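Local coordinates for protein glycosyl hyrolase, family 3 (Deinococcus radiodurans, PDB 3TEV) that probably hydrolyses O-glycosyl bonds, as a family 3 glycosidase with a TIM-barrel domain, at residues Ala37-Glu41 with His42-Ala46; Ile259-Asp262 with Ser263-Met266. One frame throughout, in Å; residues are numbered along the deposited sequence.

Contact 1 of 2, residues Ala37-Glu41 with His42-Ala46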
loop_
_atom_site.group_PDB
_atom_site.type_symbol
_atom_site.label_atom_id
_atom_site.label_comp_id
_atom_site.label_asym_id
_atom_site.label_seq_id
_atom_site.Cartn_x
_atom_site.Cartn_y
_atom_site.Cartn_z
ATOM N N ALA A 37 22.967 -7.959 -4.513
ATOM C CA ALA A 37 23.017 -9.086 -5.445
ATOM C C ALA A 37 21.616 -9.704 -5.570
ATOM O O ALA A 37 21.157 -10.027 -6.652
ATOM C CB ALA A 37 24.047 -10.151 -4.969
ATOM N N TYR A 38 20.930 -9.811 -4.444
ATOM C CA TYR A 38 19.595 -10.385 -4.393
ATOM C C TYR A 38 18.524 -9.531 -5.121
ATOM O O TYR A 38 17.747 -10.066 -5.909
ATOM C CB TYR A 38 19.255 -10.592 -2.922
ATOM C CG TYR A 38 17.855 -11.009 -2.621
ATOM C CD1 TYR A 38 17.479 -12.353 -2.699
ATOM C CD2 TYR A 38 16.908 -10.070 -2.199
ATOM C CE1 TYR A 38 16.198 -12.752 -2.406
ATOM C CE2 TYR A 38 15.607 -10.462 -1.892
ATOM C CZ TYR A 38 15.274 -11.810 -1.993
ATOM O OH TYR A 38 14.011 -12.215 -1.681
ATOM N N LEU A 39 18.487 -8.220 -4.868
ATOM C CA LEU A 39 17.595 -7.340 -5.625
ATOM C C LEU A 39 17.810 -7.459 -7.140
ATOM O O LEU A 39 16.861 -7.550 -7.924
ATOM C CB LEU A 39 17.787 -5.882 -5.209
ATOM C CG LEU A 39 17.361 -5.514 -3.784
ATOM C CD1 LEU A 39 17.990 -4.185 -3.332
ATOM C CD2 LEU A 39 15.834 -5.493 -3.649
ATOM N N ARG A 40 19.076 -7.469 -7.541
ATOM C CA ARG A 40 19.430 -7.495 -8.935
ATOM C C ARG A 40 19.053 -8.857 -9.533
ATOM O O ARG A 40 18.410 -8.929 -10.577
ATOM C CB ARG A 40 20.923 -7.216 -9.052
ATOM C CG ARG A 40 21.320 -6.505 -10.289
ATOM C CD ARG A 40 22.848 -6.278 -10.331
ATOM N NE ARG A 40 23.300 -5.014 -9.732
ATOM C CZ ARG A 40 23.129 -3.820 -10.305
ATOM N NH1 ARG A 40 22.471 -3.712 -11.462
ATOM N NH2 ARG A 40 23.590 -2.727 -9.714
ATOM N N GLU A 41 19.412 -9.924 -8.838
ATOM C CA GLU A 41 19.099 -11.298 -9.260
ATOM C C GLU A 41 17.620 -11.529 -9.619
ATOM O O GLU A 41 17.333 -12.166 -10.615
ATOM C CB GLU A 41 19.522 -12.277 -8.160
ATOM C CG GLU A 41 19.276 -13.732 -8.461
ATOM C CD GLU A 41 20.022 -14.668 -7.508
ATOM O OE1 GLU A 41 20.144 -14.347 -6.292
ATOM O OE2 GLU A 41 20.484 -15.729 -7.988
ATOM N N HIS A 42 16.701 -10.992 -8.819
ATOM C CA HIS A 42 15.278 -11.235 -9.017
ATOM C C HIS A 42 14.557 -10.072 -9.685
ATOM O O HIS A 42 13.357 -10.160 -9.928
ATOM C CB HIS A 42 14.603 -11.592 -7.666
ATOM C CG HIS A 42 15.184 -12.809 -7.025
ATOM N ND1 HIS A 42 15.039 -14.071 -7.566
ATOM C CD2 HIS A 42 15.967 -12.958 -5.932
ATOM C CE1 HIS A 42 15.684 -14.950 -6.817
ATOM N NE2 HIS A 42 16.256 -14.302 -5.819
ATOM N N GLY A 43 15.281 -8.992 -9.968
ATOM C CA GLY A 43 14.696 -7.785 -10.566
ATOM C C GLY A 43 13.625 -7.163 -9.677
ATOM O O GLY A 43 12.603 -6.675 -10.168
ATOM N N ILE A 44 13.832 -7.185 -8.366
ATOM C CA ILE A 44 12.815 -6.695 -7.458
ATOM C C ILE A 44 12.600 -5.193 -7.768
ATOM O O ILE A 44 13.545 -4.458 -7.917
ATOM C CB ILE A 44 13.268 -6.878 -5.987
ATOM C CG1 ILE A 44 13.553 -8.357 -5.664
ATOM C CG2 ILE A 44 12.301 -6.188 -5.011
ATOM C CD1 ILE A 44 12.365 -9.168 -5.375
ATOM N N GLY A 45 11.361 -4.757 -7.884
ATOM C CA GLY A 45 11.126 -3.381 -8.296
ATOM C C GLY A 45 10.589 -2.487 -7.186
ATOM O O GLY A 45 10.430 -1.285 -7.392
ATOM N N ALA A 46 10.321 -3.048 -6.010
ATOM C CA ALA A 46 9.731 -2.241 -4.950
ATOM C C ALA A 46 10.237 -2.662 -3.582
ATOM O O ALA A 46 10.382 -3.852 -3.313
ATOM C CB ALA A 46 8.211 -2.290 -5.028
HETATM O O HOH W 1 15.767 -4.771 -8.814
#
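Tyr38 and His42 meet one turn apart near the end of helix 33-42, through a backbone bond and through their rings. His42 N donates to Tyr38 O at 3.2 Å, an i to i-4 bond of the helix. The donor lies tilted from the carbonyl plane. The rings form an offset edge-to-face pair, the edge of His42 toward the face of Tyr38, centroids 5.0 Å apart and planes at 71°. His42 CD2 comes nearest, 3.5 Å from Tyr38 CE1. His42 CG is anti to its carbonyl carbon (chi1 -60°), which turns the ring back along the helix to the tyrosine. Glu41 CG sits over the centre of one face of the imidazole, a CH-pi contact at 4.1 Å from CG to the ring centroid. With an alanine here instead of His42, the Tyr38 face is likely to lose its edge partner and Glu41 CG the ring it lies against.

The chain then leaves the helix by a Schellman motif. Ile44 N donates to Leu39 O at 3.1 Å, in the carbonyl plane. Gly43 N donates to Arg40 O at 3.2 Å, but from above the carbonyl plane. Positive phi at Gly43 (61°) favours glycine there. Leu39 O also accepts a hydrogen bond from a water at 3.1 Å, giving it a second donor beside Ile44 N. Arg17 supplies a donor to Glu41 O. Leu39 CD2 rests on Ile44 CB at 3.7 Å, an apolar contact beside the Schellman bonds.

Around this turn, Tyr38, Leu39 and Ile44 all pack on Ile24 of strand 22-24. Helix 296-309 meets Tyr38 and His42 through Leu303, and Arg296 makes a cation-pi contact with Tyr38. Leu39 also reaches helix 57-71, while the chain runs on into barrel strand 46-49.

Contact 2 of 2, residues Ile259-Asp262 with Ser263-Met266; sequences IVTD and SMGM
Asp262 OD1 takes a hydrogen bond from Ser263 N, the next residue, at 2.7 Å. The N-H...O angle is 139°. The amide meets the anti side of the carboxylate, 25° out of its plane. A chi1 of -158° puts CG on the carbonyl side, opposite the residue's own N, which brings OD1 to the next amide. The selenium of Met266, a selenomethionine, lies 3.7 Å from both OD1 and OD2 of Asp262, but that side chain is poorly ordered.

Ser263 to Met266 form a type I beta turn. It follows strand 258-261 of the TIM barrel, at the strand's C-terminal end, where such barrels carry their active sites. Met266 is the N-cap residue of helix 267-272. Within the turn, Gly265 N gives a weak bond to Ser263 OG at 3.3 Å, as in an ST turn.

Thr261 OG1 donates to Asp262 O at 2.9 Å, from above the carbonyl plane, and is also hydrogen-bonded to Met291 N. The chain of Met264, also a selenomethionine, curls back twice and lies across Thr261, its selenium 3.7 Å from Thr261 OG1. Ser263 O is bonded to His226 NE2, and Ala278 of helix 275-285 touches Met264.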
loop_
_atom_site.group_PDB
_atom_site.type_symbol
_atom_site.label_atom_id
_atom_site.label_comp_id
_atom_site.label_asym_id
_atom_site.label_seq_id
_atom_site.Cartn_x
_atom_site.Cartn_y
_atom_site.Cartn_z
ATOM N N ILE A 259 -3.005 -1.066 -6.998
ATOM C CA ILE A 259 -3.521 -1.710 -5.797
ATOM C C ILE A 259 -2.412 -2.537 -5.180
ATOM O O ILE A 259 -1.828 -3.381 -5.861
ATOM C CB ILE A 259 -4.714 -2.586 -6.106
ATOM C CG1 ILE A 259 -5.840 -1.729 -6.700
ATOM C CG2 ILE A 259 -5.159 -3.353 -4.849
ATOM C CD1 ILE A 259 -7.032 -2.544 -7.217
ATOM N N VAL A 260 -2.098 -2.274 -3.908
ATOM C CA VAL A 260 -1.064 -3.019 -3.195
ATOM C C VAL A 260 -1.717 -3.730 -2.000
ATOM O O VAL A 260 -2.625 -3.185 -1.400
ATOM C CB VAL A 260 0.158 -2.101 -2.777
ATOM C CG1 VAL A 260 -0.296 -0.968 -1.881
ATOM C CG2 VAL A 260 1.252 -2.907 -2.050
ATOM N N THR A 261 -1.283 -4.949 -1.681
ATOM C CA THR A 261 -1.825 -5.673 -0.529
ATOM C C THR A 261 -1.172 -5.161 0.736
ATOM O O THR A 261 0.010 -4.790 0.706
ATOM C CB THR A 261 -1.397 -7.116 -0.535
ATOM O OG1 THR A 261 0.027 -7.161 -0.240
ATOM C CG2 THR A 261 -1.707 -7.766 -1.867
ATOM N N ASP A 262 -1.892 -5.170 1.858
ATOM C CA ASP A 262 -1.233 -4.968 3.147
ATOM C C ASP A 262 -0.176 -6.077 3.341
ATOM O O ASP A 262 -0.171 -7.095 2.624
ATOM C CB ASP A 262 -2.274 -4.983 4.281
ATOM C CG ASP A 262 -1.792 -4.273 5.570
ATOM O OD1 ASP A 262 -0.577 -4.050 5.741
ATOM O OD2 ASP A 262 -2.651 -3.938 6.425
ATOM N N SER A 263 0.718 -5.883 4.307
ATOM C CA SER A 263 1.783 -6.852 4.601
ATOM C C SER A 263 1.274 -8.312 4.714
ATOM O O SER A 263 0.376 -8.598 5.521
ATOM C CB SER A 263 2.477 -6.440 5.900
ATOM O OG SER A 263 3.293 -7.494 6.399
HETATM N N MSE A 264 1.837 -9.238 3.934
HETATM C CA MSE A 264 1.347 -10.632 4.009
HETATM C C MSE A 264 1.858 -11.410 5.239
HETATM O O MSE A 264 1.468 -12.563 5.448
HETATM C CB MSE A 264 1.638 -11.410 2.722
HETATM C CG MSE A 264 1.160 -10.741 1.436
HETATM SE SE MSE A 264 -0.768 -10.375 1.356
HETATM C CE MSE A 264 -1.509 -12.182 1.322
ATOM N N GLY A 265 2.721 -10.767 6.032
ATOM C CA GLY A 265 3.293 -11.339 7.259
ATOM C C GLY A 265 2.502 -11.098 8.544
ATOM O O GLY A 265 2.950 -11.426 9.637
HETATM N N MSE A 266 1.318 -10.526 8.413
HETATM C CA MSE A 266 0.473 -10.292 9.569
HETATM C C MSE A 266 -0.218 -11.574 10.015
HETATM O O MSE A 266 -0.645 -12.389 9.186
HETATM C CB MSE A 266 -0.504 -9.155 9.297
HETATM C CG MSE A 266 0.196 -7.801 9.350
HETATM SE SE MSE A 266 -0.850 -6.386 8.544
HETATM C CE MSE A 266 -2.291 -6.267 9.883
#

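Contact 1 comes first along the chain, and contact 2 opens only after it has closed. Their centres are about 19 Å apart. The nearest atoms are about 8 Å apart, and the two do not touch. Both belong to the same TIM barrel. Contact 1 is a helix-to-strand turn and delivers the chain to the start of strand 46-49. Contact 2 is a strand-to-helix turn at the C-terminal end of strand 258-261. TIM barrels carry their active sites at that end, so contact 2 probably lies nearer the active site. Contact 1 lies at the other end, against helix 296-309. Strand 290-291 borders 22-24, which contact 1 packs on, and also touches contact 2, consistent with closure of the barrel there.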